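Local coordinates for zinc transport protein ZntB (Vibrio parahaemolyticus RIMD 2210633, PDB 3CK6), which probably carries zinc ions across the inner membrane together with protons as a CorA-family homopentamer, here represented by its cytoplasmic domain, which assembles into a funnel-shaped pentamer, at residues M7-D12 with A18-T23; F163-E168 with K241-E246; R195-I198 with L204-S207. The protein carries 1 engineered substitution. One frame throughout, in Å; residues are numbered along the deposited sequence.

Contact 1. Residues M7-D12 with A18-T23; sequences MIEHWD and ATQETT
W11 and Q20 face each other as an antiparallel non-hydrogen-bonded pair in the beta hairpin at one edge of the domain's mixed sheet. The tight part lies here and at the next pair, D12 with T19, where D12 N reaches T19 O at 2.8 Å and T19 N returns to D12 O at 3.0 Å. Q20 lays CB over the six-membered ring of W11, 3.8 Å from its centroid and 10° off the normal, a CH-pi contact, while A18 O sits at the ring edge. W11 NE1 donates to E9 OE1, which lies in the plane of the indole, with an N-H...O angle of 174°, and E9 OE2 is tied to R122 of helix 116-126. E21 CB covers one face of the H10 ring, a second CH-pi contact, and Y34 of strand 32-37 stacks on the imidazole. E21 N still bonds H10 O directly at 2.8 Å, but beyond it pairing gives way to water: water 2 links H10 N to E21 O, and water 1 joins M7 N to T23 O. T23 OG1 reaches M7 O at 3.2 Å from well above the carbonyl plane. With CG anti to the backbone N (chi1 172°), H10 is directed at the loop, where ND1 donates to T22 O at 2.7 Å, in the ring plane.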
loop_
_atom_site.group_PDB
_atom_site.type_symbol
_atom_site.label_atom_id
_atom_site.label_comp_id
_atom_site.label_asym_id
_atom_site.label_seq_id
_atom_site.Cartn_x
_atom_site.Cartn_y
_atom_site.Cartn_z
HETATM N N MSE E 7 16.811 -9.287 -39.855
HETATM C CA MSE E 7 17.623 -8.202 -39.297
HETATM C C MSE E 7 17.352 -6.898 -40.020
HETATM O O MSE E 7 17.605 -6.776 -41.218
HETATM C CB MSE E 7 19.122 -8.532 -39.269
HETATM C CG MSE E 7 19.869 -7.734 -38.145
HETATM SE SE MSE E 7 21.725 -8.034 -38.199
HETATM C CE MSE E 7 21.764 -9.917 -37.701
ATOM N N ILE E 8 16.823 -5.929 -39.281
ATOM C CA ILE E 8 16.505 -4.605 -39.825
ATOM C C ILE E 8 17.774 -3.758 -40.002
ATOM O O ILE E 8 18.042 -3.227 -41.088
ATOM C CB ILE E 8 15.504 -3.861 -38.906
ATOM C CG1 ILE E 8 14.289 -4.760 -38.631
ATOM C CG2 ILE E 8 15.108 -2.515 -39.498
ATOM C CD1 ILE E 8 13.422 -4.305 -37.484
ATOM N N GLU E 9 18.532 -3.623 -38.928
ATOM C CA GLU E 9 19.749 -2.823 -38.955
ATOM C C GLU E 9 20.785 -3.374 -37.999
ATOM O O GLU E 9 20.448 -4.042 -37.001
ATOM C CB GLU E 9 19.426 -1.367 -38.612
ATOM C CG GLU E 9 20.184 -0.374 -39.443
ATOM C CD GLU E 9 19.438 0.928 -39.619
ATOM O OE1 GLU E 9 19.670 1.862 -38.832
ATOM O OE2 GLU E 9 18.616 1.018 -40.546
ATOM N N HIS E 10 22.048 -3.071 -38.296
ATOM C CA HIS E 10 23.172 -3.518 -37.499
ATOM C C HIS E 10 24.167 -2.366 -37.435
ATOM O O HIS E 10 24.586 -1.841 -38.473
ATOM C CB HIS E 10 23.763 -4.785 -38.139
ATOM C CG HIS E 10 25.049 -5.281 -37.532
ATOM N ND1 HIS E 10 25.872 -6.161 -38.201
ATOM C CD2 HIS E 10 25.657 -5.027 -36.345
ATOM C CE1 HIS E 10 26.922 -6.447 -37.446
ATOM N NE2 HIS E 10 26.820 -5.765 -36.318
ATOM N N TRP E 11 24.518 -1.971 -36.210
ATOM C CA TRP E 11 25.462 -0.883 -35.971
ATOM C C TRP E 11 26.575 -1.359 -35.054
ATOM O O TRP E 11 26.346 -2.156 -34.144
ATOM C CB TRP E 11 24.770 0.342 -35.355
ATOM C CG TRP E 11 23.948 1.109 -36.344
ATOM C CD1 TRP E 11 22.646 0.896 -36.649
ATOM C CD2 TRP E 11 24.392 2.187 -37.191
ATOM N NE1 TRP E 11 22.228 1.788 -37.619
ATOM C CE2 TRP E 11 23.285 2.579 -37.981
ATOM C CE3 TRP E 11 25.613 2.860 -37.355
ATOM C CZ2 TRP E 11 23.360 3.622 -38.919
ATOM C CZ3 TRP E 11 25.693 3.888 -38.288
ATOM C CH2 TRP E 11 24.567 4.266 -39.054
ATOM N N ASP E 12 27.771 -0.846 -35.299
ATOM C CA ASP E 12 28.936 -1.150 -34.490
ATOM C C ASP E 12 29.337 0.086 -33.676
ATOM O O ASP E 12 29.689 1.132 -34.247
ATOM C CB ASP E 12 30.080 -1.625 -35.399
ATOM C CG ASP E 12 31.324 -2.033 -34.622
ATOM O OD1 ASP E 12 31.330 -1.967 -33.371
ATOM O OD2 ASP E 12 32.310 -2.411 -35.273
ATOM N N ALA E 18 29.629 5.432 -34.487
ATOM C CA ALA E 18 29.023 4.144 -34.856
ATOM C C ALA E 18 29.055 3.934 -36.365
ATOM O O ALA E 18 28.915 4.889 -37.123
ATOM C CB ALA E 18 27.580 4.051 -34.338
ATOM N N THR E 19 29.255 2.692 -36.802
ATOM C CA THR E 19 29.236 2.399 -38.238
ATOM C C THR E 19 28.224 1.311 -38.574
ATOM O O THR E 19 28.072 0.339 -37.822
ATOM C CB THR E 19 30.618 1.970 -38.769
ATOM O OG1 THR E 19 31.066 0.818 -38.051
ATOM C CG2 THR E 19 31.646 3.112 -38.636
ATOM N N GLN E 20 27.555 1.482 -39.713
ATOM C CA GLN E 20 26.503 0.574 -40.150
ATOM C C GLN E 20 27.169 -0.654 -40.731
ATOM O O GLN E 20 28.140 -0.551 -41.500
ATOM C CB GLN E 20 25.605 1.235 -41.201
ATOM C CG GLN E 20 24.286 0.477 -41.464
ATOM C CD GLN E 20 23.231 1.357 -42.092
ATOM O OE1 GLN E 20 23.496 2.509 -42.432
ATOM N NE2 GLN E 20 22.020 0.819 -42.257
ATOM N N GLU E 21 26.687 -1.816 -40.317
ATOM C CA GLU E 21 27.334 -3.059 -40.709
ATOM C C GLU E 21 26.320 -3.984 -41.376
ATOM O O GLU E 21 25.129 -3.650 -41.467
ATOM C CB GLU E 21 28.023 -3.724 -39.511
ATOM C CG GLU E 21 29.049 -2.818 -38.795
ATOM C CD GLU E 21 30.321 -2.595 -39.618
ATOM O OE1 GLU E 21 30.984 -1.531 -39.462
ATOM O OE2 GLU E 21 30.662 -3.487 -40.429
ATOM N N THR E 22 26.814 -5.127 -41.851
ATOM C CA THR E 22 26.005 -6.070 -42.609
ATOM C C THR E 22 24.860 -6.656 -41.805
ATOM O O THR E 22 24.955 -6.932 -40.607
ATOM C CB THR E 22 26.842 -7.217 -43.253
ATOM O OG1 THR E 22 25.973 -8.050 -44.036
ATOM C CG2 THR E 22 27.529 -8.068 -42.183
ATOM N N THR E 23 23.777 -6.873 -42.523
ATOM C CA THR E 23 22.542 -7.325 -41.974
ATOM C C THR E 23 22.473 -8.868 -42.124
ATOM O O THR E 23 21.473 -9.508 -41.777
ATOM C CB THR E 23 21.439 -6.537 -42.718
ATOM O OG1 THR E 23 20.605 -5.840 -41.785
ATOM C CG2 THR E 23 20.681 -7.381 -43.674
HETATM O O HOH W 1 18.669 -10.884 -41.706
HETATM O O HOH W 2 22.629 -2.331 -41.106
HETATM O O HOH W 3 33.552 0.609 -36.100
#

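Contact 2. Residues F163-E168 with K241-E246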
loop_
_atom_site.group_PDB
_atom_site.type_symbol
_atom_site.label_atom_id
_atom_site.label_comp_id
_atom_site.label_asym_id
_atom_site.label_seq_id
_atom_site.Cartn_x
_atom_site.Cartn_y
_atom_site.Cartn_z
ATOM N N PHE E 163 -13.348 19.825 -22.333
ATOM C CA PHE E 163 -14.581 19.389 -21.656
ATOM C C PHE E 163 -15.371 20.607 -21.221
ATOM O O PHE E 163 -14.857 21.468 -20.503
ATOM C CB PHE E 163 -14.313 18.535 -20.408
ATOM C CG PHE E 163 -13.808 17.144 -20.693
ATOM C CD1 PHE E 163 -14.032 16.532 -21.929
ATOM C CD2 PHE E 163 -13.126 16.429 -19.699
ATOM C CE1 PHE E 163 -13.561 15.236 -22.182
ATOM C CE2 PHE E 163 -12.651 15.136 -19.942
ATOM C CZ PHE E 163 -12.867 14.543 -21.187
ATOM N N ASP E 164 -16.620 20.667 -21.666
ATOM C CA ASP E 164 -17.531 21.723 -21.267
ATOM C C ASP E 164 -18.894 21.083 -21.028
ATOM O O ASP E 164 -19.504 20.533 -21.947
ATOM C CB ASP E 164 -17.588 22.808 -22.340
ATOM C CG ASP E 164 -18.540 23.931 -21.980
ATOM O OD1 ASP E 164 -18.181 24.777 -21.122
ATOM O OD2 ASP E 164 -19.640 23.962 -22.563
ATOM N N VAL E 165 -19.336 21.139 -19.775
ATOM C CA VAL E 165 -20.531 20.432 -19.313
ATOM C C VAL E 165 -21.828 20.883 -20.033
ATOM O O VAL E 165 -22.798 20.122 -20.130
ATOM C CB VAL E 165 -20.648 20.506 -17.754
ATOM C CG1 VAL E 165 -20.903 21.942 -17.270
ATOM C CG2 VAL E 165 -21.712 19.547 -17.229
ATOM N N ASN E 166 -21.815 22.099 -20.568
ATOM C CA ASN E 166 -22.984 22.648 -21.261
ATOM C C ASN E 166 -22.965 22.425 -22.775
ATOM O O ASN E 166 -23.858 22.881 -23.499
ATOM C CB ASN E 166 -23.137 24.128 -20.922
ATOM C CG ASN E 166 -23.517 24.346 -19.474
ATOM O OD1 ASN E 166 -24.670 24.134 -19.088
ATOM N ND2 ASN E 166 -22.550 24.759 -18.661
ATOM N N ASP E 167 -21.953 21.696 -23.240
ATOM C CA ASP E 167 -21.783 21.432 -24.657
ATOM C C ASP E 167 -21.561 19.939 -24.862
ATOM O O ASP E 167 -20.430 19.454 -24.757
ATOM C CB ASP E 167 -20.597 22.240 -25.186
ATOM C CG ASP E 167 -20.470 22.199 -26.696
ATOM O OD1 ASP E 167 -21.170 21.403 -27.367
ATOM O OD2 ASP E 167 -19.646 22.980 -27.218
ATOM N N GLU E 168 -22.648 19.224 -25.155
ATOM C CA GLU E 168 -22.626 17.765 -25.315
ATOM C C GLU E 168 -21.649 17.255 -26.385
ATOM O O GLU E 168 -21.166 16.117 -26.307
ATOM C CB GLU E 168 -24.041 17.240 -25.565
ATOM C CG GLU E 168 -24.961 17.427 -24.361
ATOM C CD GLU E 168 -26.400 17.083 -24.650
ATOM O OE1 GLU E 168 -26.682 15.907 -24.966
ATOM O OE2 GLU E 168 -27.257 17.988 -24.552
ATOM N N LYS E 241 -23.325 14.463 -14.372
ATOM C CA LYS E 241 -24.361 13.836 -13.552
ATOM C C LYS E 241 -25.146 14.873 -12.750
ATOM O O LYS E 241 -26.384 14.833 -12.707
ATOM C CB LYS E 241 -23.731 12.799 -12.623
ATOM C CG LYS E 241 -24.434 11.445 -12.597
ATOM C CD LYS E 241 -25.436 11.332 -11.446
ATOM C CE LYS E 241 -25.762 9.867 -11.112
ATOM N NZ LYS E 241 -24.622 9.152 -10.431
ATOM N N HIS E 242 -24.417 15.808 -12.143
ATOM C CA HIS E 242 -24.995 16.918 -11.389
ATOM C C HIS E 242 -25.844 17.821 -12.291
ATOM O O HIS E 242 -27.002 18.103 -11.982
ATOM C CB HIS E 242 -23.876 17.725 -10.719
ATOM C CG HIS E 242 -24.333 18.560 -9.563
ATOM N ND1 HIS E 242 -24.593 19.910 -9.672
ATOM C CD2 HIS E 242 -24.558 18.238 -8.266
ATOM C CE1 HIS E 242 -24.961 20.385 -8.496
ATOM N NE2 HIS E 242 -24.949 19.391 -7.625
ATOM N N ASN E 243 -25.267 18.246 -13.411
ATOM C CA ASN E 243 -25.937 19.095 -14.399
ATOM C C ASN E 243 -27.236 18.480 -14.949
ATOM O O ASN E 243 -28.205 19.194 -15.220
ATOM C CB ASN E 243 -24.952 19.416 -15.533
ATOM C CG ASN E 243 -25.523 20.361 -16.577
ATOM O OD1 ASN E 243 -26.247 19.940 -17.479
ATOM N ND2 ASN E 243 -25.165 21.637 -16.481
ATOM N N ARG E 244 -27.244 17.155 -15.083
ATOM C CA ARG E 244 -28.333 16.427 -15.724
ATOM C C ARG E 244 -29.591 16.367 -14.864
ATOM O O ARG E 244 -30.678 16.732 -15.322
ATOM C CB ARG E 244 -27.876 15.016 -16.106
ATOM C CG ARG E 244 -28.439 14.525 -17.422
ATOM C CD ARG E 244 -27.399 13.717 -18.173
ATOM N NE ARG E 244 -27.279 14.173 -19.557
ATOM C CZ ARG E 244 -26.363 13.746 -20.424
ATOM N NH1 ARG E 244 -25.471 12.824 -20.075
ATOM N NH2 ARG E 244 -26.348 14.238 -21.657
ATOM N N ASP E 245 -29.450 15.920 -13.618
ATOM C CA ASP E 245 -30.606 15.841 -12.719
ATOM C C ASP E 245 -30.824 17.073 -11.817
ATOM O O ASP E 245 -31.716 17.062 -10.971
ATOM C CB ASP E 245 -30.612 14.529 -11.915
ATOM C CG ASP E 245 -29.307 14.274 -11.184
ATOM O OD1 ASP E 245 -28.842 15.163 -10.435
ATOM O OD2 ASP E 245 -28.756 13.165 -11.346
ATOM N N GLU E 246 -30.023 18.122 -11.999
ATOM C CA GLU E 246 -30.332 19.426 -11.399
ATOM C C GLU E 246 -31.251 20.231 -12.323
ATOM O O GLU E 246 -32.136 20.951 -11.857
ATOM C CB GLU E 246 -29.064 20.231 -11.084
ATOM C CG GLU E 246 -28.314 19.807 -9.809
ATOM C CD GLU E 246 -29.022 20.200 -8.516
ATOM O OE1 GLU E 246 -28.919 19.439 -7.530
ATOM O OE2 GLU E 246 -29.675 21.266 -8.479
#
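N243 and V165 carry most of this surface contact, in which a type I beta turn, D164 to D167, leans on the last turns of the long helix 209-246, the last of this cytoplasmic fragment. The interface is small, 166 Å² summed over both sides, and no hydrogen bond crosses it. With V165 CG1 at chi1 66°, CG2 falls anti to the backbone N and points at the helix, where this methyl meets N243 CB at 3.7 Å. The same valine also touches E239 and F236, about one and two turns earlier, and so spreads its contact along helix 209-246. N243 stretches its amide past the valine toward N166: ND2 lies 3.6 Å from N166 OD1, with the two amide planes 76° apart. R244 supplies the third approach. Its chain, bent at chi2 and chi3, brings the guanidinium toward E168, at the far end of the loop segment. The helix has further partners in the pentamer, since H242 meets H173 of a second subunit edge-to-face and R244 packs on H242 of a third. E168 OE1 stands 3.7 Å from R244 NH2, a long salt bridge entering at the guanidinium edge, with carboxylate and guanidinium planes 88° apart.

Contact 3. Residues R195-I198 with L204-S207; sequences RDLI and LVTS
V205 sets one methyl against L197 and the other against I198, joining the end of helix 173-199 to the short helix 203-206. No hydrogen bond crosses; the direct contact is van der Waals, mainly between apolar side chains. CG2 of V205 lies 3.7 Å from L197 CG and 3.8 Å from L197 O, so it rests against both side chain and backbone of that residue. Its other methyl, CG1, is placed anti to the backbone N by chi1 of 168° and comes within 4.0 Å of I198 CA, whereas the side-chain approach, to I198 CG2, is looser at 4.3 Å. All three residues are buried, although only 134 Å² is covered between the segments. Polar interactions run within segments or to their flanks. R195 holds D196 side-on, NE and NH2 both donating to OD1 from the same face of the carboxylate plane; the NH2 bond is 3.0 Å and forms a salt bridge. Near the intervening link, L197 O accepts from S200 OG and S207 OG bonds to E203 O. The fold closes around this junction between helices 173-199 and 203-206: L197 packs against I142 of helix 134-161, Y212 of helix 209-246, and F77 and L79 of strand 77-83, while I198 lies against R213 and H216 of helix 209-246.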
loop_
_atom_site.group_PDB
_atom_site.type_symbol
_atom_site.label_atom_id
_atom_site.label_comp_id
_atom_site.label_asym_id
_atom_site.label_seq_id
_atom_site.Cartn_x
_atom_site.Cartn_y
_atom_site.Cartn_z
ATOM N N ARG E 195 13.205 1.140 -12.952
ATOM C CA ARG E 195 13.765 1.094 -11.598
ATOM C C ARG E 195 14.663 -0.130 -11.441
ATOM O O ARG E 195 15.798 -0.016 -10.964
ATOM C CB ARG E 195 12.673 1.049 -10.533
ATOM C CG ARG E 195 13.218 1.133 -9.087
ATOM C CD ARG E 195 12.192 0.618 -8.107
ATOM N NE ARG E 195 11.842 -0.771 -8.404
ATOM C CZ ARG E 195 10.650 -1.313 -8.170
ATOM N NH1 ARG E 195 9.682 -0.591 -7.619
ATOM N NH2 ARG E 195 10.421 -2.580 -8.485
ATOM N N ASP E 196 14.133 -1.282 -11.860
ATOM C CA ASP E 196 14.826 -2.548 -11.757
ATOM C C ASP E 196 16.113 -2.551 -12.557
ATOM O O ASP E 196 17.112 -3.044 -12.083
ATOM C CB ASP E 196 13.926 -3.711 -12.187
ATOM C CG ASP E 196 12.829 -4.006 -11.178
ATOM O OD1 ASP E 196 12.825 -3.409 -10.074
ATOM O OD2 ASP E 196 11.957 -4.837 -11.490
ATOM N N LEU E 197 16.069 -2.001 -13.767
ATOM C CA LEU E 197 17.260 -1.876 -14.572
ATOM C C LEU E 197 18.316 -1.072 -13.813
ATOM O O LEU E 197 19.473 -1.467 -13.767
ATOM C CB LEU E 197 16.947 -1.201 -15.897
ATOM C CG LEU E 197 18.140 -0.728 -16.728
ATOM C CD1 LEU E 197 18.884 -1.928 -17.310
ATOM C CD2 LEU E 197 17.596 0.172 -17.834
ATOM N N ILE E 198 17.907 0.047 -13.223
ATOM C CA ILE E 198 18.864 0.908 -12.467
ATOM C C ILE E 198 19.450 0.174 -11.273
ATOM O O ILE E 198 20.663 0.224 -11.029
ATOM C CB ILE E 198 18.206 2.249 -12.032
ATOM C CG1 ILE E 198 17.909 3.098 -13.268
ATOM C CG2 ILE E 198 19.120 3.055 -11.071
ATOM C CD1 ILE E 198 16.997 4.300 -13.018
ATOM N N LEU E 204 25.944 -0.633 -18.264
ATOM C CA LEU E 204 25.227 0.303 -19.107
ATOM C C LEU E 204 24.546 1.413 -18.308
ATOM O O LEU E 204 24.220 2.452 -18.875
ATOM C CB LEU E 204 24.163 -0.427 -19.958
ATOM C CG LEU E 204 24.688 -1.541 -20.874
ATOM C CD1 LEU E 204 23.541 -2.089 -21.704
ATOM C CD2 LEU E 204 25.811 -1.058 -21.789
ATOM N N VAL E 205 24.284 1.167 -17.026
ATOM C CA VAL E 205 23.641 2.140 -16.155
ATOM C C VAL E 205 24.695 2.909 -15.345
ATOM O O VAL E 205 24.637 4.131 -15.236
ATOM C CB VAL E 205 22.607 1.459 -15.219
ATOM C CG1 VAL E 205 22.143 2.433 -14.099
ATOM C CG2 VAL E 205 21.389 0.930 -16.033
ATOM N N THR E 206 25.680 2.196 -14.803
ATOM C CA THR E 206 26.683 2.840 -13.948
ATOM C C THR E 206 27.578 3.835 -14.694
ATOM O O THR E 206 28.148 4.736 -14.084
ATOM C CB THR E 206 27.531 1.830 -13.160
ATOM O OG1 THR E 206 28.320 1.057 -14.070
ATOM C CG2 THR E 206 26.631 0.934 -12.316
ATOM N N SER E 207 27.675 3.702 -16.017
ATOM C CA SER E 207 28.445 4.680 -16.801
ATOM C C SER E 207 27.659 5.977 -17.071
ATOM O O SER E 207 28.238 6.977 -17.484
ATOM C CB SER E 207 28.929 4.066 -18.116
ATOM O OG SER E 207 27.849 3.521 -18.816
#

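Overall arrangement
Along the chain, contact 1 comes first, at the hairpin 7-12/19-20 on one edge of the mixed sheet. Contact 3 follows between helices 173-199 and 203-206, and its residues fall within the span whose two ends meet in contact 2. The centres of contacts 1 and 3 are about 25 Å apart; that of contact 2 lies about 57 Å from the first and 48 Å from the third, on the opposite side of the chain's centre from contact 1. Helix 209-246 bridges this distance: it packs beside contact 3 near its start and supplies a segment of contact 2 at its end. The sheet thus lies at one end of an elongated subunit, and the long helices run from beside it to contact 2 at the other, where neighbouring subunits of the pentamer meet.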